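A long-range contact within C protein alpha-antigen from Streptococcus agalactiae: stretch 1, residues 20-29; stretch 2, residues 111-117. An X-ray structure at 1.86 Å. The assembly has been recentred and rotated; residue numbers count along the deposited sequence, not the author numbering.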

# COMPACT_ATOMS: atom_id res chain seq x y z
N THR A 20 -4.56 10.02 -20.73
CA THR A 20 -4.26 9.02 -21.76
C THR A 20 -3.27 9.53 -22.81
O THR A 20 -3.53 10.52 -23.51
CB THR A 20 -5.56 8.42 -22.40
OG1 THR A 20 -5.22 7.38 -23.33
CG2 THR A 20 -6.32 9.45 -23.25
N ILE A 21 -2.13 8.86 -22.89
CA ILE A 21 -1.10 9.18 -23.87
C ILE A 21 -1.72 9.12 -25.27
O ILE A 21 -2.37 8.12 -25.62
CB ILE A 21 0.07 8.20 -23.75
CG1 ILE A 21 0.55 8.10 -22.29
CG2 ILE A 21 1.21 8.61 -24.67
CD1 ILE A 21 1.18 6.75 -21.94
N PRO A 22 -1.55 10.19 -26.05
CA PRO A 22 -2.11 10.24 -27.41
C PRO A 22 -1.74 9.00 -28.22
O PRO A 22 -0.54 8.66 -28.32
CB PRO A 22 -1.45 11.48 -28.03
CG PRO A 22 -1.12 12.36 -26.85
CD PRO A 22 -0.83 11.43 -25.70
N GLY A 23 -2.75 8.32 -28.75
CA GLY A 23 -2.52 7.15 -29.58
C GLY A 23 -2.37 5.84 -28.81
O GLY A 23 -2.38 4.78 -29.43
N SER A 24 -2.25 5.89 -27.48
CA SER A 24 -2.06 4.67 -26.67
C SER A 24 -3.31 3.83 -26.56
O SER A 24 -4.41 4.36 -26.43
CB SER A 24 -1.54 4.97 -25.25
OG SER A 24 -1.48 3.77 -24.47
N ALA A 25 -3.14 2.51 -26.54
CA ALA A 25 -4.27 1.61 -26.40
C ALA A 25 -4.52 1.24 -24.94
O ALA A 25 -5.36 0.38 -24.64
CB ALA A 25 -4.02 0.35 -27.23
N ALA A 26 -3.78 1.88 -24.03
CA ALA A 26 -3.94 1.59 -22.60
C ALA A 26 -4.14 2.88 -21.82
O ALA A 26 -3.62 3.92 -22.20
CB ALA A 26 -2.74 0.82 -22.05
N THR A 27 -4.88 2.80 -20.72
CA THR A 27 -4.97 3.93 -19.83
C THR A 27 -5.02 3.48 -18.36
O THR A 27 -5.59 2.44 -18.02
CB THR A 27 -6.17 4.85 -20.22
OG1 THR A 27 -6.17 6.02 -19.38
CG2 THR A 27 -7.49 4.19 -19.91
N LEU A 28 -4.42 4.29 -17.50
CA LEU A 28 -4.30 3.96 -16.09
C LEU A 28 -5.69 3.97 -15.46
O LEU A 28 -6.45 4.91 -15.67
CB LEU A 28 -3.40 5.00 -15.42
CG LEU A 28 -2.46 4.57 -14.31
CD1 LEU A 28 -1.59 3.41 -14.75
CD2 LEU A 28 -1.61 5.76 -13.87
N ASN A 29 -6.03 2.92 -14.71
CA ASN A 29 -7.30 2.85 -13.98
C ASN A 29 -7.24 3.62 -12.63
O ASN A 29 -6.97 3.03 -11.58
CB ASN A 29 -7.70 1.40 -13.77
CG ASN A 29 -9.15 1.25 -13.29
OD1 ASN A 29 -9.82 2.23 -12.97
ND2 ASN A 29 -9.62 0.01 -13.23
N ILE A 111 6.55 3.49 -30.18
CA ILE A 111 6.10 2.24 -29.55
C ILE A 111 5.20 2.61 -28.39
O ILE A 111 5.53 3.54 -27.64
CB ILE A 111 7.31 1.41 -29.05
CG1 ILE A 111 8.25 1.02 -30.21
CG2 ILE A 111 6.85 0.17 -28.31
CD1 ILE A 111 7.72 -0.10 -31.05
N ASP A 112 4.07 1.91 -28.28
CA ASP A 112 3.11 2.12 -27.21
C ASP A 112 3.58 1.50 -25.90
O ASP A 112 3.49 0.29 -25.71
CB ASP A 112 1.78 1.49 -27.62
CG ASP A 112 0.63 1.95 -26.80
OD1 ASP A 112 0.84 2.63 -25.75
OD2 ASP A 112 -0.54 1.64 -27.12
N ILE A 113 4.14 2.32 -25.01
CA ILE A 113 4.40 1.86 -23.65
C ILE A 113 3.79 2.86 -22.67
O ILE A 113 3.69 4.06 -22.96
CB ILE A 113 5.91 1.65 -23.38
CG1 ILE A 113 6.71 2.97 -23.38
CG2 ILE A 113 6.53 0.60 -24.34
CD1 ILE A 113 8.18 2.78 -22.84
N VAL A 114 3.37 2.38 -21.50
CA VAL A 114 2.78 3.29 -20.52
C VAL A 114 3.64 3.21 -19.28
O VAL A 114 3.69 2.18 -18.65
CB VAL A 114 1.33 2.94 -20.18
CG1 VAL A 114 0.74 3.95 -19.13
CG2 VAL A 114 0.46 2.94 -21.47
N SER A 115 4.34 4.31 -18.98
CA SER A 115 5.30 4.36 -17.87
C SER A 115 4.63 5.03 -16.69
O SER A 115 4.00 6.08 -16.86
CB SER A 115 6.51 5.20 -18.28
OG SER A 115 7.05 4.71 -19.48
N VAL A 116 4.76 4.43 -15.51
CA VAL A 116 4.15 4.94 -14.29
C VAL A 116 5.22 5.01 -13.17
O VAL A 116 5.93 4.03 -12.93
CB VAL A 116 2.97 4.00 -13.80
CG1 VAL A 116 2.09 4.72 -12.84
CG2 VAL A 116 2.10 3.48 -15.00
N ALA A 117 5.37 6.15 -12.51
CA ALA A 117 6.22 6.22 -11.31
C ALA A 117 5.60 5.28 -10.26
O ALA A 117 4.38 5.21 -10.15
CB ALA A 117 6.24 7.63 -10.77

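What satisfies the carboxylate of Asp-112? Its CA-to-CB bond points toward the first stretch, and Asp-112 OD2 accepts a hydrogen bond from Ala-25 N at 2.8 Å, nearly straight with an N-H...O angle of 168°. OD2 is also hydrogen-bonded elsewhere in the structure. This matters because Asp-112 is buried, where an unpaired charge would be costly.

How is the hydroxyl of Ser-24 used? As acceptor, Ser-24 OG takes the backbone N-H of Ala-26, with Ala-26 N 3.0 Å away. Ser-24 OG also lies 2.9 Å from Asp-112 OD1 and 3.1 Å from Ala-26 O, and the geometry leaves open which of these two oxygens receives its proton.

What backbone shape leads into Ser-24 and Ala-25? A type II turn runs from Ile-21 to Ser-24, closed by Ser-24 N to Ile-21 O at 2.9 Å, and Ala-25 follows directly. Gly-23 has a phi of 86°, where a CB would jam against the preceding carbonyl oxygen.

What holds the strands together beyond this polar cluster? No backbone-to-backbone hydrogen bonds link the stretches; apolar side chains pack instead. Val-114 CG2 lies 3.9 Å from both Ile-21 CD1 and Ala-26 CB, while Leu-28 CD1 meets Val-116 CG2 at 3.7 Å. The CA-to-CB bonds of Thr-27, Ile-113 and Ser-115 point away from the other stretch, as strand alternation leads one to expect.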